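Local coordinates for protein citrate lyase, subunit 1 (Methanosaeta concilii, PDB 6HXI) that probably forms acetyl-CoA and oxaloacetate from citrate and coenzyme A at the expense of ATP, as an ATP citrate lyase, at residues C[125-134]-C[147-155]; C[266-276]-C[317-328]. All coordinates share one frame; numbering follows the deposited sequence.

Contact 1 of 2, residues C[125-134]-C[147-155]; sequences DYEGDNIFFS and KVISIHVDS
Three groups converge on Val153 O: the backbone N of Asp129 at 2.9 Å, the CA-H of Gly128, and a bound water that also bonds Asp129 OD2; that carboxylate is held mainly by Ser124 OG and Trp187 NE1. This carbonyl belongs to a beta hairpin with a long connection, in which 149-154 runs antiparallel to 128-134 as an outermost strand, within this chain, of the antiparallel sheet in the ATP-grasp domain. Paired backbone bonds continue along the strands, with Ile131 N meeting Ile151 O at 2.8 Å. On the face carrying Asn130 and His152, the polar groups are linked in a chain. His152, its CG anti to the backbone N (chi1 179°), reaches Asn130, where ND1 donates to OD1 over 2.8 Å; the acceptor lies in the imidazole plane, whereas the donor stands above the amide plane. Asn130 ND2 in turn gives a nearly straight bond, 172° at the hydrogen, to Asp125 OD2 over 2.9 Å. The other oxygen of that carboxylate accepts from Glu127 N in an Asx turn, so the turn before the strand helps to orient the amide that holds the histidine. The opposite face is largely apolar: Ile131 CD1 touches Val153 CG2 at 3.7 Å, and helix 173-192 packs here through Ile183 and Trp187. At the far end Ser134 OG donates to Lys147 O over 2.8 Å, rising 47° above the carbonyl plane.

Contact 2 of 2, residues C[266-276]-C[317-328]; sequences ILNPEGRVWTM and YTCTILDLMTRS
Trp274 and Met325 lie at the centre of this contact, where strand 273-275 runs almost antiparallel (172°) to helix 317-325 with their axes 9.9 Å apart. Sulfur and aromatic groups meet in two ways. Met325 has an extended chain that slides past the indole, placing CG over one face, 3.7 Å from the centroid of the five-membered ring of Trp274, a CH-pi contact; SD follows obliquely, completing a Met-aromatic pair. A weak bond from Trp274 NE1 to Gly271 O helps to set the rotation of the indole. Met276 instead addresses an edge: its SD lies in the ring plane of Tyr317, 3.7 Å from CD2, while the phenol's OH bonds to Lys263 O. The bend at the end of the Met276 chain (chi3 50°) then swings CE against Thr318 CG2, and SD sits 3.3 Å from Thr318 OG1, a hydroxyl bonded to Thr314 O.

Purely apolar packing fills in around these pairs. Leu324 crosses the indole at about a right angle, its CB 3.5 Å from Trp274 CH2, and its branched end meets Ile266 tip to tip, CD1 to CD1 at 3.9 Å. Ile321 splits its work: CG2 lies near the six-membered ring of Trp274, and CD1 reaches Met276 CB at 4.0 Å.

One polar bond crosses at the periphery. Glu270, in the type I turn 268-271, folds its chain at chi2 so that OE1 accepts from Ser328 OG over 3.1 Å, nearly in line with its C-O bond.

Strand 273-275 is, within this chain, an end strand of a four-stranded parallel sheet and pairs with 334-338, which follows the helix; the helix belongs to the long connection between these two parallel strands and packs back on the first, an elaborated beta-alpha-beta crossover, as expected of an alpha/beta domain in the succinyl-CoA synthetase clan.

The two contacts illustrate how separate domains of one chain rely on different packing schemes. Contact 1 joins strands at the edge of an antiparallel sheet in the ATP-grasp domain; contact 2 seats a helix on a parallel sheet in the citrate-binding region. They do not touch: their centres are 43 Å apart, their nearest atoms about 24 Å, and they lie on opposite sides of the chain's centre. Contact 2 lies nearer the ligands, but Met276 and Tyr317 do not touch them: the side chain of Met276 is about 11 Å from bound citrate and that of Tyr317 about 11 Å from the sodium ion held by Asp255, Thr258 and Ala260. Both contacts have neighbours on a succinyl-CoA ligase alpha-type chain.

Contact 1 of 2, residues C[125-134]-C[147-155]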
loop_
_atom_site.group_PDB
_atom_site.type_symbol
_atom_site.label_atom_id
_atom_site.label_comp_id
_atom_site.label_asym_id
_atom_site.label_seq_id
_atom_site.Cartn_x
_atom_site.Cartn_y
_atom_site.Cartn_z
ATOM N N ASP C 125 48.794 44.694 -15.876
ATOM C CA ASP C 125 48.362 45.894 -15.152
ATOM C C ASP C 125 46.830 45.875 -15.069
ATOM O O ASP C 125 46.244 44.922 -15.566
ATOM C CB ASP C 125 48.943 47.200 -15.749
ATOM C CG ASP C 125 48.481 47.642 -17.139
ATOM O OD1 ASP C 125 47.511 47.048 -17.673
ATOM O OD2 ASP C 125 49.086 48.587 -17.687
ATOM N N TYR C 126 46.176 46.891 -14.465
ATOM C CA TYR C 126 44.708 46.870 -14.327
ATOM C C TYR C 126 43.924 46.925 -15.657
ATOM O O TYR C 126 42.744 46.590 -15.669
ATOM C CB TYR C 126 44.202 47.983 -13.374
ATOM C CG TYR C 126 44.781 47.964 -11.973
ATOM C CD1 TYR C 126 44.495 46.923 -11.090
ATOM C CD2 TYR C 126 45.522 49.036 -11.491
ATOM C CE1 TYR C 126 45.018 46.904 -9.795
ATOM C CE2 TYR C 126 46.037 49.038 -10.193
ATOM C CZ TYR C 126 45.773 47.974 -9.345
ATOM O OH TYR C 126 46.266 47.972 -8.068
ATOM N N GLU C 127 44.564 47.341 -16.760
ATOM C CA GLU C 127 43.887 47.513 -18.055
ATOM C C GLU C 127 44.175 46.394 -19.067
ATOM O O GLU C 127 43.469 46.264 -20.071
ATOM C CB GLU C 127 44.208 48.898 -18.659
ATOM C CG GLU C 127 43.906 50.074 -17.738
ATOM C CD GLU C 127 44.608 51.392 -18.034
ATOM O OE1 GLU C 127 44.272 52.394 -17.362
ATOM O OE2 GLU C 127 45.528 51.418 -18.887
ATOM N N GLY C 128 45.193 45.592 -18.786
ATOM C CA GLY C 128 45.578 44.469 -19.624
ATOM C C GLY C 128 46.958 43.944 -19.315
ATOM O O GLY C 128 47.386 43.952 -18.161
ATOM N N ASP C 129 47.651 43.472 -20.355
ATOM C CA ASP C 129 49.007 42.916 -20.277
ATOM C C ASP C 129 49.990 43.828 -20.986
ATOM O O ASP C 129 49.642 44.456 -21.988
ATOM C CB ASP C 129 49.050 41.508 -20.891
ATOM C CG ASP C 129 47.899 40.617 -20.441
ATOM O OD1 ASP C 129 47.601 40.600 -19.225
ATOM O OD2 ASP C 129 47.290 39.947 -21.307
ATOM N N ASN C 130 51.209 43.927 -20.455
ATOM C CA ASN C 130 52.253 44.745 -21.058
ATOM C C ASN C 130 53.411 43.863 -21.501
ATOM O O ASN C 130 53.904 43.064 -20.711
ATOM C CB ASN C 130 52.727 45.825 -20.091
ATOM C CG ASN C 130 51.646 46.794 -19.700
ATOM O OD1 ASN C 130 51.055 47.471 -20.542
ATOM N ND2 ASN C 130 51.355 46.870 -18.404
ATOM N N ILE C 131 53.804 43.983 -22.777
ATOM C CA ILE C 131 54.940 43.269 -23.367
ATOM C C ILE C 131 56.110 44.257 -23.430
ATOM O O ILE C 131 55.944 45.369 -23.916
ATOM C CB ILE C 131 54.598 42.666 -24.765
ATOM C CG1 ILE C 131 53.331 41.758 -24.687
ATOM C CG2 ILE C 131 55.820 41.914 -25.366
ATOM C CD1 ILE C 131 52.725 41.357 -26.008
ATOM N N PHE C 132 57.269 43.861 -22.916
ATOM C CA PHE C 132 58.483 44.683 -22.896
ATOM C C PHE C 132 59.522 44.039 -23.795
ATOM O O PHE C 132 59.695 42.819 -23.746
ATOM C CB PHE C 132 59.009 44.858 -21.456
ATOM C CG PHE C 132 57.981 45.429 -20.507
ATOM C CD1 PHE C 132 57.753 46.798 -20.443
ATOM C CD2 PHE C 132 57.215 44.598 -19.703
ATOM C CE1 PHE C 132 56.777 47.326 -19.584
ATOM C CE2 PHE C 132 56.237 45.125 -18.850
ATOM C CZ PHE C 132 56.033 46.486 -18.790
ATOM N N PHE C 133 60.162 44.841 -24.661
ATOM C CA PHE C 133 61.172 44.347 -25.581
ATOM C C PHE C 133 62.347 45.308 -25.682
ATOM O O PHE C 133 62.156 46.528 -25.736
ATOM C CB PHE C 133 60.575 44.053 -26.983
ATOM C CG PHE C 133 61.583 43.589 -28.017
ATOM C CD1 PHE C 133 61.970 42.257 -28.089
ATOM C CD2 PHE C 133 62.158 44.490 -28.908
ATOM C CE1 PHE C 133 62.928 41.836 -29.010
ATOM C CE2 PHE C 133 63.126 44.069 -29.832
ATOM C CZ PHE C 133 63.487 42.739 -29.892
ATOM N N SER C 134 63.560 44.746 -25.758
ATOM C CA SER C 134 64.800 45.495 -25.960
ATOM C C SER C 134 65.809 44.659 -26.750
ATOM O O SER C 134 65.679 43.429 -26.815
ATOM C CB SER C 134 65.391 45.957 -24.630
ATOM O OG SER C 134 66.418 46.913 -24.850
ATOM N N LYS C 147 65.214 52.848 -23.938
ATOM C CA LYS C 147 65.995 51.653 -24.288
ATOM C C LYS C 147 65.087 50.410 -24.470
ATOM O O LYS C 147 65.395 49.522 -25.272
ATOM C CB LYS C 147 67.053 51.389 -23.206
ATOM C CG LYS C 147 68.303 50.661 -23.685
ATOM C CD LYS C 147 69.255 50.442 -22.512
ATOM C CE LYS C 147 70.461 49.611 -22.861
ATOM N NZ LYS C 147 71.372 49.457 -21.694
ATOM N N VAL C 148 63.974 50.364 -23.712
ATOM C CA VAL C 148 62.991 49.282 -23.721
ATOM C C VAL C 148 61.667 49.817 -24.279
ATOM O O VAL C 148 61.170 50.836 -23.800
ATOM C CB VAL C 148 62.811 48.645 -22.298
ATOM C CG1 VAL C 148 61.717 47.577 -22.282
ATOM C CG2 VAL C 148 64.119 48.058 -21.777
ATOM N N ILE C 149 61.094 49.112 -25.270
ATOM C CA ILE C 149 59.791 49.461 -25.842
ATOM C C ILE C 149 58.698 48.679 -25.129
ATOM O O ILE C 149 58.898 47.509 -24.794
ATOM C CB ILE C 149 59.705 49.373 -27.401
ATOM C CG1 ILE C 149 59.958 47.943 -27.946
ATOM C CG2 ILE C 149 60.622 50.399 -28.069
ATOM C CD1 ILE C 149 58.684 47.156 -28.212
ATOM N N SER C 150 57.551 49.324 -24.895
ATOM C CA SER C 150 56.407 48.728 -24.211
ATOM C C SER C 150 55.206 48.636 -25.148
ATOM O O SER C 150 54.896 49.613 -25.830
ATOM C CB SER C 150 56.059 49.548 -22.975
ATOM O OG SER C 150 54.957 48.990 -22.272
ATOM N N ILE C 151 54.534 47.461 -25.177
ATOM C CA ILE C 151 53.334 47.171 -25.991
ATOM C C ILE C 151 52.217 46.752 -25.052
ATOM O O ILE C 151 52.323 45.692 -24.435
ATOM C CB ILE C 151 53.598 46.074 -27.077
ATOM C CG1 ILE C 151 54.801 46.446 -28.001
ATOM C CG2 ILE C 151 52.322 45.765 -27.889
ATOM C CD1 ILE C 151 55.448 45.269 -28.762
ATOM N N HIS C 152 51.151 47.561 -24.953
ATOM C CA HIS C 152 50.018 47.238 -24.102
ATOM C C HIS C 152 48.958 46.452 -24.879
ATOM O O HIS C 152 48.544 46.877 -25.949
ATOM C CB HIS C 152 49.413 48.499 -23.461
ATOM C CG HIS C 152 48.232 48.197 -22.584
ATOM N ND1 HIS C 152 48.387 47.627 -21.327
ATOM C CD2 HIS C 152 46.908 48.322 -22.844
ATOM C CE1 HIS C 152 47.163 47.459 -20.855
ATOM N NE2 HIS C 152 46.240 47.848 -21.735
ATOM N N VAL C 153 48.512 45.315 -24.316
ATOM C CA VAL C 153 47.483 44.439 -24.881
ATOM C C VAL C 153 46.252 44.575 -23.996
ATOM O O VAL C 153 46.287 44.182 -22.830
ATOM C CB VAL C 153 47.956 42.958 -25.006
ATOM C CG1 VAL C 153 46.963 42.125 -25.812
ATOM C CG2 VAL C 153 49.346 42.869 -25.630
ATOM N N ASP C 154 45.188 45.196 -24.523
ATOM C CA ASP C 154 43.941 45.416 -23.791
ATOM C C ASP C 154 43.295 44.064 -23.464
ATOM O O ASP C 154 43.369 43.129 -24.270
ATOM C CB ASP C 154 42.992 46.320 -24.598
ATOM C CG ASP C 154 41.685 46.637 -23.901
ATOM O OD1 ASP C 154 41.669 47.559 -23.061
ATOM O OD2 ASP C 154 40.673 45.960 -24.198
ATOM N N SER C 155 42.704 43.969 -22.257
ATOM C CA SER C 155 42.054 42.774 -21.722
ATOM C C SER C 155 40.973 42.205 -22.636
ATOM O O SER C 155 40.897 40.988 -22.817
ATOM C CB SER C 155 41.480 43.037 -20.331
ATOM O OG SER C 155 42.502 43.041 -19.349
HETATM O O HOH W 1 45.104 41.462 -22.168
#

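Contact 2 of 2, residues C[266-276]-C[317-328]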
loop_
_atom_site.group_PDB
_atom_site.type_symbol
_atom_site.label_atom_id
_atom_site.label_comp_id
_atom_site.label_asym_id
_atom_site.label_seq_id
_atom_site.Cartn_x
_atom_site.Cartn_y
_atom_site.Cartn_z
ATOM N N ILE C 266 55.156 28.969 8.303
ATOM C CA ILE C 266 56.018 28.959 9.487
ATOM C C ILE C 266 57.157 29.941 9.232
ATOM O O ILE C 266 57.833 29.861 8.195
ATOM C CB ILE C 266 56.521 27.541 9.886
ATOM C CG1 ILE C 266 55.356 26.534 9.939
ATOM C CG2 ILE C 266 57.284 27.589 11.229
ATOM C CD1 ILE C 266 55.782 25.075 9.786
ATOM N N LEU C 267 57.334 30.893 10.159
ATOM C CA LEU C 267 58.373 31.918 10.076
ATOM C C LEU C 267 59.570 31.512 10.935
ATOM O O LEU C 267 60.717 31.708 10.527
ATOM C CB LEU C 267 57.843 33.288 10.548
ATOM C CG LEU C 267 56.557 33.839 9.923
ATOM C CD1 LEU C 267 56.055 35.058 10.683
ATOM C CD2 LEU C 267 56.753 34.210 8.472
ATOM N N ASN C 268 59.298 30.964 12.135
ATOM C CA ASN C 268 60.315 30.556 13.103
ATOM C C ASN C 268 59.753 29.407 13.973
ATOM O O ASN C 268 58.943 29.679 14.858
ATOM C CB ASN C 268 60.689 31.771 13.970
ATOM C CG ASN C 268 61.769 31.563 15.016
ATOM O OD1 ASN C 268 62.173 30.440 15.355
ATOM N ND2 ASN C 268 62.227 32.663 15.589
ATOM N N PRO C 269 60.180 28.130 13.764
ATOM C CA PRO C 269 59.664 27.027 14.617
ATOM C C PRO C 269 59.914 27.213 16.125
ATOM O O PRO C 269 59.075 26.803 16.936
ATOM C CB PRO C 269 60.397 25.780 14.093
ATOM C CG PRO C 269 60.949 26.160 12.775
ATOM C CD PRO C 269 61.160 27.639 12.772
ATOM N N GLU C 270 61.051 27.855 16.496
ATOM C CA GLU C 270 61.431 28.112 17.889
ATOM C C GLU C 270 60.835 29.416 18.481
ATOM O O GLU C 270 61.233 29.833 19.576
ATOM C CB GLU C 270 62.971 28.076 18.067
ATOM C CG GLU C 270 63.659 26.821 17.543
ATOM C CD GLU C 270 63.029 25.502 17.943
ATOM O OE1 GLU C 270 62.892 25.250 19.163
ATOM O OE2 GLU C 270 62.669 24.723 17.030
ATOM N N GLY C 271 59.881 30.026 17.779
ATOM C CA GLY C 271 59.209 31.241 18.232
ATOM C C GLY C 271 58.182 30.964 19.315
ATOM O O GLY C 271 57.505 29.930 19.275
ATOM N N ARG C 272 58.063 31.874 20.298
ATOM C CA ARG C 272 57.116 31.709 21.402
ATOM C C ARG C 272 55.741 32.383 21.136
ATOM O O ARG C 272 54.815 32.161 21.919
ATOM C CB ARG C 272 57.720 32.128 22.767
ATOM C CG ARG C 272 58.127 33.602 22.922
ATOM C CD ARG C 272 58.670 33.925 24.318
ATOM N NE ARG C 272 57.695 33.633 25.374
ATOM C CZ ARG C 272 56.763 34.481 25.799
ATOM N NH1 ARG C 272 56.682 35.702 25.286
ATOM N NH2 ARG C 272 55.904 34.114 26.740
ATOM N N VAL C 273 55.590 33.155 20.027
ATOM C CA VAL C 273 54.293 33.775 19.698
ATOM C C VAL C 273 53.606 33.057 18.519
ATOM O O VAL C 273 54.064 33.128 17.367
ATOM C CB VAL C 273 54.305 35.315 19.493
ATOM C CG1 VAL C 273 52.874 35.869 19.389
ATOM C CG2 VAL C 273 55.082 36.020 20.589
ATOM N N TRP C 274 52.511 32.372 18.812
ATOM C CA TRP C 274 51.771 31.701 17.754
ATOM C C TRP C 274 50.427 32.383 17.554
ATOM O O TRP C 274 49.855 32.972 18.491
ATOM C CB TRP C 274 51.630 30.200 18.013
ATOM C CG TRP C 274 52.925 29.454 17.922
ATOM C CD1 TRP C 274 53.920 29.419 18.856
ATOM C CD2 TRP C 274 53.362 28.626 16.837
ATOM N NE1 TRP C 274 54.949 28.615 18.421
ATOM C CE2 TRP C 274 54.629 28.109 17.188
ATOM C CE3 TRP C 274 52.815 28.285 15.590
ATOM C CZ2 TRP C 274 55.356 27.277 16.337
ATOM C CZ3 TRP C 274 53.525 27.433 14.760
ATOM C CH2 TRP C 274 54.778 26.944 15.132
ATOM N N THR C 275 49.952 32.356 16.316
ATOM C CA THR C 275 48.704 33.011 15.994
ATOM C C THR C 275 47.747 32.132 15.203
ATOM O O THR C 275 48.156 31.368 14.315
ATOM C CB THR C 275 48.961 34.329 15.236
ATOM O OG1 THR C 275 49.719 34.072 14.045
ATOM C CG2 THR C 275 49.620 35.404 16.103
ATOM N N MET C 276 46.460 32.278 15.506
ATOM C CA MET C 276 45.392 31.625 14.773
ATOM C C MET C 276 44.315 32.675 14.599
ATOM O O MET C 276 43.335 32.731 15.346
ATOM C CB MET C 276 44.902 30.345 15.445
ATOM C CG MET C 276 43.909 29.605 14.584
ATOM S SD MET C 276 43.652 27.900 15.081
ATOM C CE MET C 276 43.338 28.110 16.852
ATOM N N TYR C 317 43.430 22.178 11.321
ATOM C CA TYR C 317 44.252 23.376 11.320
ATOM C C TYR C 317 44.810 23.632 12.725
ATOM O O TYR C 317 46.011 23.862 12.862
ATOM C CB TYR C 317 43.416 24.573 10.850
ATOM C CG TYR C 317 44.214 25.838 10.619
ATOM C CD1 TYR C 317 44.806 26.099 9.384
ATOM C CD2 TYR C 317 44.349 26.791 11.623
ATOM C CE1 TYR C 317 45.527 27.272 9.162
ATOM C CE2 TYR C 317 45.057 27.972 11.407
ATOM C CZ TYR C 317 45.660 28.202 10.183
ATOM O OH TYR C 317 46.370 29.362 9.984
ATOM N N THR C 318 43.938 23.609 13.756
ATOM C CA THR C 318 44.301 23.844 15.156
ATOM C C THR C 318 45.248 22.752 15.645
ATOM O O THR C 318 46.177 23.058 16.390
ATOM C CB THR C 318 43.044 24.018 16.057
ATOM O OG1 THR C 318 42.151 24.970 15.481
ATOM C CG2 THR C 318 43.388 24.476 17.481
ATOM N N CYS C 319 45.027 21.492 15.207
ATOM C CA CYS C 319 45.870 20.334 15.544
ATOM C C CYS C 319 47.280 20.544 15.005
ATOM O O CYS C 319 48.246 20.207 15.687
ATOM C CB CYS C 319 45.266 19.041 14.998
ATOM S SG CYS C 319 43.961 18.330 16.034
ATOM N N THR C 320 47.387 21.113 13.780
ATOM C CA THR C 320 48.658 21.412 13.113
ATOM C C THR C 320 49.454 22.471 13.885
ATOM O O THR C 320 50.641 22.260 14.133
ATOM C CB THR C 320 48.427 21.810 11.647
ATOM O OG1 THR C 320 47.580 20.849 11.038
ATOM C CG2 THR C 320 49.720 21.906 10.854
ATOM N N ILE C 321 48.798 23.603 14.248
ATOM C CA ILE C 321 49.413 24.702 15.007
ATOM C C ILE C 321 49.870 24.192 16.371
ATOM O O ILE C 321 51.026 24.420 16.738
ATOM C CB ILE C 321 48.495 25.964 15.095
ATOM C CG1 ILE C 321 48.411 26.672 13.714
ATOM C CG2 ILE C 321 48.966 26.941 16.214
ATOM C CD1 ILE C 321 47.445 27.804 13.620
ATOM N N LEU C 322 48.985 23.449 17.083
ATOM C CA LEU C 322 49.288 22.877 18.396
ATOM C C LEU C 322 50.459 21.928 18.335
ATOM O O LEU C 322 51.349 22.035 19.169
ATOM C CB LEU C 322 48.072 22.202 19.041
ATOM C CG LEU C 322 46.956 23.139 19.481
ATOM C CD1 LEU C 322 45.715 22.384 19.738
ATOM C CD2 LEU C 322 47.349 23.956 20.692
ATOM N N ASP C 323 50.498 21.054 17.314
ATOM C CA ASP C 323 51.588 20.098 17.106
ATOM C C ASP C 323 52.932 20.801 17.085
ATOM O O ASP C 323 53.784 20.484 17.906
ATOM C CB ASP C 323 51.393 19.282 15.805
ATOM C CG ASP C 323 52.491 18.266 15.524
ATOM O OD1 ASP C 323 53.076 17.734 16.497
ATOM O OD2 ASP C 323 52.759 17.997 14.338
ATOM N N LEU C 324 53.096 21.777 16.172
ATOM C CA LEU C 324 54.311 22.569 15.956
ATOM C C LEU C 324 54.761 23.372 17.182
ATOM O O LEU C 324 55.958 23.580 17.373
ATOM C CB LEU C 324 54.110 23.509 14.762
ATOM C CG LEU C 324 54.031 22.866 13.380
ATOM C CD1 LEU C 324 53.245 23.755 12.422
ATOM C CD2 LEU C 324 55.419 22.572 12.833
ATOM N N MET C 325 53.794 23.827 17.989
ATOM C CA MET C 325 53.946 24.615 19.210
ATOM C C MET C 325 54.385 23.770 20.437
ATOM O O MET C 325 54.873 24.333 21.420
ATOM C CB MET C 325 52.586 25.252 19.508
ATOM C CG MET C 325 52.648 26.489 20.327
ATOM S SD MET C 325 51.030 27.289 20.411
ATOM C CE MET C 325 51.453 28.661 21.466
ATOM N N THR C 326 54.171 22.444 20.394
ATOM C CA THR C 326 54.430 21.531 21.514
ATOM C C THR C 326 55.643 20.596 21.295
ATOM O O THR C 326 55.877 19.680 22.095
ATOM C CB THR C 326 53.157 20.749 21.853
ATOM O OG1 THR C 326 52.751 19.984 20.717
ATOM C CG2 THR C 326 52.014 21.650 22.345
ATOM N N ARG C 327 56.421 20.847 20.231
ATOM C CA ARG C 327 57.612 20.076 19.911
ATOM C C ARG C 327 58.757 20.461 20.852
ATOM O O ARG C 327 59.349 19.586 21.482
ATOM C CB ARG C 327 57.990 20.265 18.437
ATOM C CG ARG C 327 57.038 19.519 17.512
ATOM C CD ARG C 327 57.138 19.958 16.069
ATOM N NE ARG C 327 56.150 19.262 15.244
ATOM C CZ ARG C 327 56.279 19.027 13.941
ATOM N NH1 ARG C 327 57.370 19.418 13.291
ATOM N NH2 ARG C 327 55.323 18.387 13.281
ATOM N N SER C 328 59.012 21.775 20.993
ATOM C CA SER C 328 60.057 22.337 21.847
ATOM C C SER C 328 59.477 22.964 23.119
ATOM O O SER C 328 58.410 23.578 23.078
ATOM C CB SER C 328 60.847 23.386 21.074
ATOM O OG SER C 328 61.992 23.835 21.783
#